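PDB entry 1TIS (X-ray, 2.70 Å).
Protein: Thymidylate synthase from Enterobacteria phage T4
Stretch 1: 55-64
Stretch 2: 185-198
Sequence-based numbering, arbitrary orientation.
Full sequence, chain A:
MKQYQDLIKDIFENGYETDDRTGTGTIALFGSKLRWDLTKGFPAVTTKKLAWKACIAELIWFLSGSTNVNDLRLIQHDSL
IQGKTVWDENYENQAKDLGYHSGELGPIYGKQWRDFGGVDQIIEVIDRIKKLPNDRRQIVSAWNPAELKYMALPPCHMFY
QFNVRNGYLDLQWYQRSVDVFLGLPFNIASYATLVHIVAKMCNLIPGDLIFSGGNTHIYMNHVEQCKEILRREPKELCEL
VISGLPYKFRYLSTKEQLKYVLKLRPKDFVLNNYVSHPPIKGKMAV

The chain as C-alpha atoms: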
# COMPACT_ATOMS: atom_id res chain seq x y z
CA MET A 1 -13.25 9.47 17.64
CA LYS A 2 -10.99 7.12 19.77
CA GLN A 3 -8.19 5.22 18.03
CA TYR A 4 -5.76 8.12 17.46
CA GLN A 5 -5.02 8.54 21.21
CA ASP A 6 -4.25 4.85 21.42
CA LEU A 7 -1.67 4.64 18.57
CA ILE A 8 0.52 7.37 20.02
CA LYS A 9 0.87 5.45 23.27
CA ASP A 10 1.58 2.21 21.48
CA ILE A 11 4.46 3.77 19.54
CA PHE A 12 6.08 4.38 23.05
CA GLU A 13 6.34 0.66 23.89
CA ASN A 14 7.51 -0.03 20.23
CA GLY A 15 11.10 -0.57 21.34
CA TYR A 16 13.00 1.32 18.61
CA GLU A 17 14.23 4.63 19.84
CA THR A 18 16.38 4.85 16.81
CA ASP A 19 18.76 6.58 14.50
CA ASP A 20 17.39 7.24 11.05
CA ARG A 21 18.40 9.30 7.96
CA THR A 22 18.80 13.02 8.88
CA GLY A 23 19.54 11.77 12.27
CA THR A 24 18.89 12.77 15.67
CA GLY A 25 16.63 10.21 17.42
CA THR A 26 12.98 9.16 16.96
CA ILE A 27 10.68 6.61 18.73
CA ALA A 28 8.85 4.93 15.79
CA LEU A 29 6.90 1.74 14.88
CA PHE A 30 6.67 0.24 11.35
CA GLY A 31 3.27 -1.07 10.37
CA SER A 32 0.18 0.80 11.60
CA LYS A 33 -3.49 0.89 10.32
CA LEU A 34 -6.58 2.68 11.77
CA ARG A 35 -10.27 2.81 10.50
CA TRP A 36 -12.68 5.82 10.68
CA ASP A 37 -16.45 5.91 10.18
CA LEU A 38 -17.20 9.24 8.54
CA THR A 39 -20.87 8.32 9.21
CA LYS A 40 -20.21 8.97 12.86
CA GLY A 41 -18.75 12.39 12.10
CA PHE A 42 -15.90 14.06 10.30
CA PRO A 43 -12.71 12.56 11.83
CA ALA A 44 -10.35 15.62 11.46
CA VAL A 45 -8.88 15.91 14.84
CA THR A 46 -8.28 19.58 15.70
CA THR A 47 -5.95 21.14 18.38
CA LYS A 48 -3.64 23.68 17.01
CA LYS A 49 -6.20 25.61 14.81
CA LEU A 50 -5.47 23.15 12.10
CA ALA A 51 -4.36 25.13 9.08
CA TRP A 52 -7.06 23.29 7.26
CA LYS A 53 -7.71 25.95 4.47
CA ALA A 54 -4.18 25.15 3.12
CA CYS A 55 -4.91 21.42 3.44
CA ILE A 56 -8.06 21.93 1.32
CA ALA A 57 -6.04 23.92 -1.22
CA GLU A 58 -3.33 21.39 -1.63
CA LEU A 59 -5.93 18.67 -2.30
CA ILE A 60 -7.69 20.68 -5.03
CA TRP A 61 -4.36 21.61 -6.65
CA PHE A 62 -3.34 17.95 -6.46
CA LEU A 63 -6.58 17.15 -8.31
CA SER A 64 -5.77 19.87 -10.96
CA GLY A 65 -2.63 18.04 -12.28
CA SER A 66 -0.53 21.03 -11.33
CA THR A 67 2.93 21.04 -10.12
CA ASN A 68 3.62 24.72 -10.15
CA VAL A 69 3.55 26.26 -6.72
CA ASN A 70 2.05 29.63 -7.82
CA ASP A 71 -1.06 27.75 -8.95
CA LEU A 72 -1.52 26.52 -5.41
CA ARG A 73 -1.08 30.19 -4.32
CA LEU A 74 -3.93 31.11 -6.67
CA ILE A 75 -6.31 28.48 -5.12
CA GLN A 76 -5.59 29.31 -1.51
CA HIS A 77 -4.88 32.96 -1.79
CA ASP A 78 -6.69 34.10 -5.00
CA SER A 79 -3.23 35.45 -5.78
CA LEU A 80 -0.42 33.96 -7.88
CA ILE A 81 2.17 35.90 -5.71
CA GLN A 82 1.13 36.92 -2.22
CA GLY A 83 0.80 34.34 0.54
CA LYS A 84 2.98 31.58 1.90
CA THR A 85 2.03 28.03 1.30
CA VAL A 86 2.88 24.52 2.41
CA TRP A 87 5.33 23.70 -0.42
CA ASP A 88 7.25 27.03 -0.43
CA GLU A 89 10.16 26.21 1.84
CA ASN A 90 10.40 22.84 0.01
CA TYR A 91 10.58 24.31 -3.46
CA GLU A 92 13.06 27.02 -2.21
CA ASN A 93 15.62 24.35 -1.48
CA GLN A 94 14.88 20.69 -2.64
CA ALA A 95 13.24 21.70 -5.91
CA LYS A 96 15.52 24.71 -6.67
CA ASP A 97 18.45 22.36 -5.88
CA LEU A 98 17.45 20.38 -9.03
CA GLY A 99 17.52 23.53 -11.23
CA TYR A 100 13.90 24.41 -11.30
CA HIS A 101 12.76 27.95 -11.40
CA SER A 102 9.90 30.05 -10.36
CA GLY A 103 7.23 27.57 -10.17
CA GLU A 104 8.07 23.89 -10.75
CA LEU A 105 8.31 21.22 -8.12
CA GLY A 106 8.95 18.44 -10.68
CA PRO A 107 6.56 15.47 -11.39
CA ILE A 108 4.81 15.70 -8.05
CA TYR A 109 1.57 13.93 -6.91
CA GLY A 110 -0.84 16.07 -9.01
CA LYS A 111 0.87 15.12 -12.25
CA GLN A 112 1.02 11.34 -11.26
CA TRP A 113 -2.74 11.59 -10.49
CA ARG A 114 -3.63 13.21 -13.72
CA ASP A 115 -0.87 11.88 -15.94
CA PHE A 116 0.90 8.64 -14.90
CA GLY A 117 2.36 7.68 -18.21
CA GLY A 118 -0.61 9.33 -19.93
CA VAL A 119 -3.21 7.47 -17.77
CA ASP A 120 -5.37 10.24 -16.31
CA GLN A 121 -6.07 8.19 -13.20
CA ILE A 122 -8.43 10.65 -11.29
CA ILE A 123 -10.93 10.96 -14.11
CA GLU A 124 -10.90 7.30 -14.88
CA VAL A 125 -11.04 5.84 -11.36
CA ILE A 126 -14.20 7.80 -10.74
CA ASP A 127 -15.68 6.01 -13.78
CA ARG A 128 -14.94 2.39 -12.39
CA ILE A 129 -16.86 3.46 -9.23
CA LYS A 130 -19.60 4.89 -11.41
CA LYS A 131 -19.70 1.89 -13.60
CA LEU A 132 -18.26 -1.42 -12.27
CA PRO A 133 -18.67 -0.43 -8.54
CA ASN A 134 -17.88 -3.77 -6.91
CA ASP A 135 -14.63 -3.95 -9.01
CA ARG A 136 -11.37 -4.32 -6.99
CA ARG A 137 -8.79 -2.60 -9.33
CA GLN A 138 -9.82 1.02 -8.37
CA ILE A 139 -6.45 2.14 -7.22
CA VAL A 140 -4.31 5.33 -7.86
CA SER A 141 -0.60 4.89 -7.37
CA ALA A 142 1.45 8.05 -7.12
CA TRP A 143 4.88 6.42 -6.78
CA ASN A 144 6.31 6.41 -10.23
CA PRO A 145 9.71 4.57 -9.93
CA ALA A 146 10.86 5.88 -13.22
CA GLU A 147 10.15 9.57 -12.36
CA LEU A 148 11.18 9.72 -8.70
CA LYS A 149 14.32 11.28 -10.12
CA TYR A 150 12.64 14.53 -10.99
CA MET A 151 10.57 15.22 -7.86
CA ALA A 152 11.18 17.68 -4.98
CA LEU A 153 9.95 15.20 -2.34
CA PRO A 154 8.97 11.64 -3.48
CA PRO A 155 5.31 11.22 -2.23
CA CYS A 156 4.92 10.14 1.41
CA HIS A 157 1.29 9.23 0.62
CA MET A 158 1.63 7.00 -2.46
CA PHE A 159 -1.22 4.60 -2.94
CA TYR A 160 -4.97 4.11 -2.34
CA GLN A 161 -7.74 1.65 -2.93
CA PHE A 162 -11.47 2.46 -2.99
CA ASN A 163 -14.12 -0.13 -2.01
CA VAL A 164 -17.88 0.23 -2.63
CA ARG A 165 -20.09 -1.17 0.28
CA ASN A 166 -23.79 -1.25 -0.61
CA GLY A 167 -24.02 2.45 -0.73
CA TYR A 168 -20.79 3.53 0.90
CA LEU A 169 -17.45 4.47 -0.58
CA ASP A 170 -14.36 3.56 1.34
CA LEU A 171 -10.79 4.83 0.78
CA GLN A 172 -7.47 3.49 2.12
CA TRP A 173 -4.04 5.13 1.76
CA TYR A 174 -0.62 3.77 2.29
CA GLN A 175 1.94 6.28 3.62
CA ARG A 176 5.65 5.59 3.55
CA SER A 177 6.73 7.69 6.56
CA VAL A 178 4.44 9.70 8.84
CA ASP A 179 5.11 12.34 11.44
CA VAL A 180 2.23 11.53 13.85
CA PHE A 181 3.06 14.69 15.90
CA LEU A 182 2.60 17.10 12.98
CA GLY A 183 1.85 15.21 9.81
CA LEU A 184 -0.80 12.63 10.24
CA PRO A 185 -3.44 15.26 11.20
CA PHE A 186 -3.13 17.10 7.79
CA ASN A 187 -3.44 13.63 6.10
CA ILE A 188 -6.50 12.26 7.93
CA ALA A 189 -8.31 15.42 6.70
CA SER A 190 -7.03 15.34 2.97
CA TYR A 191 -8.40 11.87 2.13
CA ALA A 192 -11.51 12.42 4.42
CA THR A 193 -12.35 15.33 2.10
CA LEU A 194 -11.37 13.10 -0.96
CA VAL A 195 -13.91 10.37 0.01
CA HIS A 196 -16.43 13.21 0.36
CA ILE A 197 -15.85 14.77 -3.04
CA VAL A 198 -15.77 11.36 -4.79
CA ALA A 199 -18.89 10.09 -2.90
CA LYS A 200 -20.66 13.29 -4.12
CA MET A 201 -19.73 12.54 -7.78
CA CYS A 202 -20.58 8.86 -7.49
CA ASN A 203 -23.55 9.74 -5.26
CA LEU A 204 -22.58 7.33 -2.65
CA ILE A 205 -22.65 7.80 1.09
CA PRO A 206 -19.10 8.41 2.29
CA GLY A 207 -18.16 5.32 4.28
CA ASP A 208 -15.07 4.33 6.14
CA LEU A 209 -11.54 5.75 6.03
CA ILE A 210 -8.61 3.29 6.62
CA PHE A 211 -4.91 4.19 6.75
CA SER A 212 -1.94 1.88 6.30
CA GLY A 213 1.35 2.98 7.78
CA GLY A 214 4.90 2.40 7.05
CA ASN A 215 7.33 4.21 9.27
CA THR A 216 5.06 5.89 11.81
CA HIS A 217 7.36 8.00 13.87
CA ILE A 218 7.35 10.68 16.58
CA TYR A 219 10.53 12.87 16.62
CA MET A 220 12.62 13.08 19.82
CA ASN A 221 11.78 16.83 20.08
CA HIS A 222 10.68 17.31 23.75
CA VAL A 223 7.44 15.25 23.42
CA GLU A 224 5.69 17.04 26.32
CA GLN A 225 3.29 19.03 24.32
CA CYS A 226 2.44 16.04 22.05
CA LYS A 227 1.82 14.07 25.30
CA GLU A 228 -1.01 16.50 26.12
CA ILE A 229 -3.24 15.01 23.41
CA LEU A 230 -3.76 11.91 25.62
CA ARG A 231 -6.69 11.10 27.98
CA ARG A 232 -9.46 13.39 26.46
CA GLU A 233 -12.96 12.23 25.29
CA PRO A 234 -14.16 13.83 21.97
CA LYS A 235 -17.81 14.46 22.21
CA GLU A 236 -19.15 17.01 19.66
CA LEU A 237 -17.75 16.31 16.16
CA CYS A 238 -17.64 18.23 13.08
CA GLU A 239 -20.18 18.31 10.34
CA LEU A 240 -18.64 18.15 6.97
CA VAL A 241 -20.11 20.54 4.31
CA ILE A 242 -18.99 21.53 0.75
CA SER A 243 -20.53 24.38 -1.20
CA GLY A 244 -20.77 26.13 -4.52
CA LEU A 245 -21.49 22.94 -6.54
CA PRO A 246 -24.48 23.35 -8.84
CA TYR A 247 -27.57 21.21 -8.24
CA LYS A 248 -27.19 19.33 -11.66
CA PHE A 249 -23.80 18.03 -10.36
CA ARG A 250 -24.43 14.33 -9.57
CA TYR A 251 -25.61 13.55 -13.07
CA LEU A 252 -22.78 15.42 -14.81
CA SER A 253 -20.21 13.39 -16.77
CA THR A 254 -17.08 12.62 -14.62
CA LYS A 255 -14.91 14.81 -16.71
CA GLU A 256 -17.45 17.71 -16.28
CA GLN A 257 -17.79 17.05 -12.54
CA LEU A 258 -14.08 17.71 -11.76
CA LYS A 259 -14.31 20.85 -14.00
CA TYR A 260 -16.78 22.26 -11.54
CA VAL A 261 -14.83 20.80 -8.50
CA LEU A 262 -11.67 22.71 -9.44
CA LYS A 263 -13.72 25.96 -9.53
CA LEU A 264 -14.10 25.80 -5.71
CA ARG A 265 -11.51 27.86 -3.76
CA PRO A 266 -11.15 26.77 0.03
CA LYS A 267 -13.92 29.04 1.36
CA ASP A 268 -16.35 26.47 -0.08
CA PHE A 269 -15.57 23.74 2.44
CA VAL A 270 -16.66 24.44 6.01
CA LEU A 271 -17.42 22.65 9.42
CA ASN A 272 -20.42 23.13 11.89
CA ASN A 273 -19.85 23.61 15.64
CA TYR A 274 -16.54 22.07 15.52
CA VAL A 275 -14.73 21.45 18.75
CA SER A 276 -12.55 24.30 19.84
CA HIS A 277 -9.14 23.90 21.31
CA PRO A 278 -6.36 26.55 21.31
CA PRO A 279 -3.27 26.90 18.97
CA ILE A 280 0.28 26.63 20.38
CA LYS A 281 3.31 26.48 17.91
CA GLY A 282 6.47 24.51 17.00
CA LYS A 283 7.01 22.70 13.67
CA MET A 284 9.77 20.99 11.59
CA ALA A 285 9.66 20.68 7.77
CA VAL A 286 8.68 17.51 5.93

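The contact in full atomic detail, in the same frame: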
# COMPACT_ATOMS: atom_id res chain seq x y z
N CYS A 55 -4.78 22.84 3.72
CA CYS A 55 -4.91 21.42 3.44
C CYS A 55 -5.92 21.16 2.32
O CYS A 55 -5.74 20.27 1.46
CB CYS A 55 -5.31 20.74 4.73
SG CYS A 55 -5.90 19.10 4.27
N ILE A 56 -6.98 21.98 2.29
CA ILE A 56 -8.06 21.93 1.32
C ILE A 56 -7.53 22.40 -0.02
O ILE A 56 -7.94 21.92 -1.07
CB ILE A 56 -9.22 22.83 1.85
CG1 ILE A 56 -9.75 22.24 3.12
CG2 ILE A 56 -10.38 22.92 0.90
CD1 ILE A 56 -10.23 20.75 3.05
N ALA A 57 -6.59 23.35 0.01
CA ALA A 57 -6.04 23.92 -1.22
C ALA A 57 -4.98 23.11 -1.90
O ALA A 57 -4.75 23.27 -3.10
CB ALA A 57 -5.38 25.25 -1.01
N GLU A 58 -4.31 22.30 -1.11
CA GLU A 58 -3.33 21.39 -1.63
C GLU A 58 -4.11 20.30 -2.31
O GLU A 58 -3.76 19.99 -3.44
CB GLU A 58 -2.50 20.80 -0.54
CG GLU A 58 -1.55 19.81 -1.12
CD GLU A 58 -0.56 19.34 -0.09
OE1 GLU A 58 0.32 20.13 0.22
OE2 GLU A 58 -0.67 18.21 0.39
N LEU A 59 -5.16 19.73 -1.68
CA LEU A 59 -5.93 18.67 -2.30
C LEU A 59 -6.51 19.13 -3.62
O LEU A 59 -6.39 18.38 -4.59
CB LEU A 59 -7.08 18.23 -1.40
CG LEU A 59 -8.26 17.40 -1.99
CD1 LEU A 59 -7.84 15.95 -2.25
CD2 LEU A 59 -9.43 17.50 -1.03
N ILE A 60 -7.09 20.32 -3.75
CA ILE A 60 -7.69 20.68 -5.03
C ILE A 60 -6.64 20.81 -6.14
O ILE A 60 -6.84 20.36 -7.27
CB ILE A 60 -8.45 21.99 -4.82
CG1 ILE A 60 -9.62 21.74 -3.82
CG2 ILE A 60 -8.89 22.53 -6.20
CD1 ILE A 60 -10.08 22.92 -2.94
N TRP A 61 -5.50 21.38 -5.77
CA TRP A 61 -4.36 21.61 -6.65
C TRP A 61 -3.86 20.26 -7.15
O TRP A 61 -3.72 20.04 -8.36
CB TRP A 61 -3.35 22.41 -5.81
CG TRP A 61 -1.98 22.62 -6.38
CD1 TRP A 61 -1.81 23.37 -7.51
CD2 TRP A 61 -0.82 22.08 -5.92
NE1 TRP A 61 -0.53 23.29 -7.77
CE2 TRP A 61 0.09 22.54 -6.84
CE3 TRP A 61 -0.39 21.28 -4.88
CZ2 TRP A 61 1.43 22.21 -6.75
CZ3 TRP A 61 0.95 20.95 -4.79
CH2 TRP A 61 1.86 21.41 -5.71
N PHE A 62 -3.67 19.34 -6.22
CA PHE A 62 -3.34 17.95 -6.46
C PHE A 62 -4.25 17.40 -7.55
O PHE A 62 -3.78 16.96 -8.60
CB PHE A 62 -3.52 17.18 -5.15
CG PHE A 62 -2.34 17.17 -4.18
CD1 PHE A 62 -1.27 18.03 -4.33
CD2 PHE A 62 -2.28 16.19 -3.22
CE1 PHE A 62 -0.17 17.90 -3.52
CE2 PHE A 62 -1.18 16.06 -2.42
CZ PHE A 62 -0.12 16.92 -2.58
N LEU A 63 -5.57 17.57 -7.36
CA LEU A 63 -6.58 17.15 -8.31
C LEU A 63 -6.48 17.98 -9.59
O LEU A 63 -6.99 17.50 -10.61
CB LEU A 63 -7.96 17.29 -7.64
CG LEU A 63 -8.59 16.24 -6.70
CD1 LEU A 63 -9.98 16.68 -6.25
CD2 LEU A 63 -8.92 14.97 -7.44
N SER A 64 -5.87 19.17 -9.67
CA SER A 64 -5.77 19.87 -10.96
C SER A 64 -4.64 19.37 -11.88
O SER A 64 -4.55 19.77 -13.05
CB SER A 64 -5.62 21.38 -10.74
OG SER A 64 -4.32 21.86 -10.40
N PRO A 185 -2.28 14.36 11.31
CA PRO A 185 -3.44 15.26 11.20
C PRO A 185 -3.79 15.90 9.85
O PRO A 185 -4.95 15.75 9.40
CB PRO A 185 -3.14 16.23 12.30
CG PRO A 185 -2.76 15.23 13.38
CD PRO A 185 -1.75 14.36 12.67
N PHE A 186 -2.84 16.52 9.11
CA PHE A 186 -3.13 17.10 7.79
C PHE A 186 -3.54 15.99 6.81
O PHE A 186 -4.34 16.20 5.90
CB PHE A 186 -1.88 17.83 7.35
CG PHE A 186 -1.88 18.69 6.06
CD1 PHE A 186 -1.61 18.10 4.81
CD2 PHE A 186 -1.99 20.08 6.13
CE1 PHE A 186 -1.45 18.88 3.67
CE2 PHE A 186 -1.83 20.86 5.00
CZ PHE A 186 -1.56 20.26 3.77
N ASN A 187 -3.05 14.75 6.96
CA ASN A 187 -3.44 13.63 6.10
C ASN A 187 -4.75 12.94 6.33
O ASN A 187 -5.39 12.54 5.37
CB ASN A 187 -2.40 12.60 6.12
CG ASN A 187 -1.28 13.07 5.26
OD1 ASN A 187 -0.09 13.00 5.62
ND2 ASN A 187 -1.63 13.58 4.07
N ILE A 188 -5.19 12.79 7.58
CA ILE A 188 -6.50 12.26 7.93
C ILE A 188 -7.50 13.14 7.13
O ILE A 188 -8.23 12.67 6.25
CB ILE A 188 -6.72 12.39 9.51
CG1 ILE A 188 -5.67 11.65 10.39
CG2 ILE A 188 -8.06 11.71 9.81
CD1 ILE A 188 -5.79 11.78 11.94
N ALA A 189 -7.43 14.47 7.35
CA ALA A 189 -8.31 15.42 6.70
C ALA A 189 -8.23 15.30 5.16
O ALA A 189 -9.29 15.00 4.60
CB ALA A 189 -7.95 16.86 7.16
N SER A 190 -7.09 15.43 4.43
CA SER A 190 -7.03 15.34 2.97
C SER A 190 -7.78 14.17 2.37
O SER A 190 -8.64 14.43 1.52
CB SER A 190 -5.59 15.28 2.53
OG SER A 190 -5.20 16.36 1.68
N TYR A 191 -7.59 12.91 2.75
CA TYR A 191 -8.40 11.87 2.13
C TYR A 191 -9.83 11.85 2.66
O TYR A 191 -10.73 11.44 1.93
CB TYR A 191 -7.75 10.53 2.33
CG TYR A 191 -6.51 10.36 1.48
CD1 TYR A 191 -6.58 10.15 0.11
CD2 TYR A 191 -5.27 10.44 2.08
CE1 TYR A 191 -5.42 10.03 -0.64
CE2 TYR A 191 -4.11 10.32 1.33
CZ TYR A 191 -4.18 10.12 -0.03
OH TYR A 191 -2.99 10.06 -0.75
N ALA A 192 -10.14 12.27 3.91
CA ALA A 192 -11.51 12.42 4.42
C ALA A 192 -12.34 13.30 3.48
O ALA A 192 -13.48 12.96 3.11
CB ALA A 192 -11.50 13.09 5.77
N THR A 193 -11.75 14.44 3.07
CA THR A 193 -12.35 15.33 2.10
C THR A 193 -12.34 14.55 0.80
O THR A 193 -13.45 14.43 0.26
CB THR A 193 -11.56 16.64 1.99
OG1 THR A 193 -11.36 17.12 3.31
CG2 THR A 193 -12.29 17.74 1.24
N LEU A 194 -11.27 13.90 0.28
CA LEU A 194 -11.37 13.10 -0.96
C LEU A 194 -12.46 12.02 -0.99
O LEU A 194 -13.06 11.79 -2.04
CB LEU A 194 -10.09 12.34 -1.32
CG LEU A 194 -9.31 12.59 -2.64
CD1 LEU A 194 -8.92 11.23 -3.19
CD2 LEU A 194 -10.14 13.29 -3.70
N VAL A 195 -12.82 11.33 0.11
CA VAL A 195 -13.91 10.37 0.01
C VAL A 195 -15.20 11.16 0.01
O VAL A 195 -16.22 10.66 -0.43
CB VAL A 195 -13.81 9.36 1.17
CG1 VAL A 195 -13.93 10.07 2.45
CG2 VAL A 195 -14.93 8.34 1.12
N HIS A 196 -15.23 12.40 0.49
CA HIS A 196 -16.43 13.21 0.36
C HIS A 196 -16.74 13.67 -1.06
O HIS A 196 -17.84 13.49 -1.59
CB HIS A 196 -16.32 14.46 1.24
CG HIS A 196 -16.83 14.12 2.62
ND1 HIS A 196 -16.19 13.46 3.56
CD2 HIS A 196 -18.09 14.43 3.07
CE1 HIS A 196 -17.02 13.34 4.55
NE2 HIS A 196 -18.15 13.92 4.25
N ILE A 197 -15.73 14.26 -1.70
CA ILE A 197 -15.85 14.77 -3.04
C ILE A 197 -16.18 13.57 -3.92
O ILE A 197 -17.24 13.61 -4.56
CB ILE A 197 -14.51 15.46 -3.35
CG1 ILE A 197 -14.55 16.86 -2.80
CG2 ILE A 197 -14.25 15.55 -4.85
CD1 ILE A 197 -13.12 17.42 -2.94
N VAL A 198 -15.42 12.46 -3.90
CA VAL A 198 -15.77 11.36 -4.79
C VAL A 198 -17.13 10.69 -4.48
O VAL A 198 -17.86 10.29 -5.39
CB VAL A 198 -14.66 10.34 -4.76
CG1 VAL A 198 -14.90 9.35 -5.93
CG2 VAL A 198 -13.30 11.01 -4.94

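Two helical segments of phage T4 thymidylate synthase, residues 55-64 and 185-198, pack against each other although at least 128 positions of sequence separate any two residues that touch. Their axes approach to 9.6 Å and their N-to-C directions diverge by 53°, so the helices run in broadly the same sense but obliquely. The backbones are nearest at two points one helical turn apart: Cys 55 CA lies 6.4 Å from Phe 186 CA, and Leu 59 CA lies 6.3 Å from Ser 190 CA. Each helix satisfies its backbone internally, as in Leu 59 N to Cys 55 O (3.2 Å) and Leu 194 N to Ser 190 O (3.0 Å). No hydrogen bond crosses between the stretches; the 530 Å² buried between them is held by side-chain packing.

At the N-terminal end of the contact, Cys 55 lies over one face of the Phe 186 ring. Its SG sits 4.2 Å from the centroid of the Phe 186 ring and 2° off the ring normal, while Cys 55 CB approaches Phe 186 CE2 to 3.5 Å and makes a CH-pi contact. The CA-to-CB bond of Phe 186 points sideways, but with chi1 in t the ring swings back to the other helix. Glu 58 meets the same ring at its edge, with OE2 3.4 Å from Phe 186 CE1, near the ring plane; its other carboxylate oxygen, OE1, is hydrogen-bonded elsewhere in the structure. Cys 55 SG also touches the next turn, 4.2 Å from Ala 189 CB and 3.8 Å from Ser 190 OG.

One turn on, Leu 59 is a knob in a hole formed by Ser 190, Thr 193, Leu 194 and Ile 197. Ser 190 has a short side chain where the backbones come close, and its OG is 4.1 Å from Leu 59 CB. The two methyls of Leu 59 then spread apart: CD1 packs 3.7 Å from Leu 194 CG, whereas CD2 lies 3.7 Å from Thr 193 CG2 and 4.2 Å from Ile 197 CD1. Thr 193 can join this apolar pocket with its hydroxyl satisfied, since OG1 donates to Ala 189 O (3.2 Å) in its own helix. Ile 56 points away at CB, yet its CD1 reaches within 3.8 Å of Thr 193 OG1. Farther along, Leu 63 CD1 meets Leu 194 CD2 at 4.2 Å, so Leu 194 contacts leucines from successive turns.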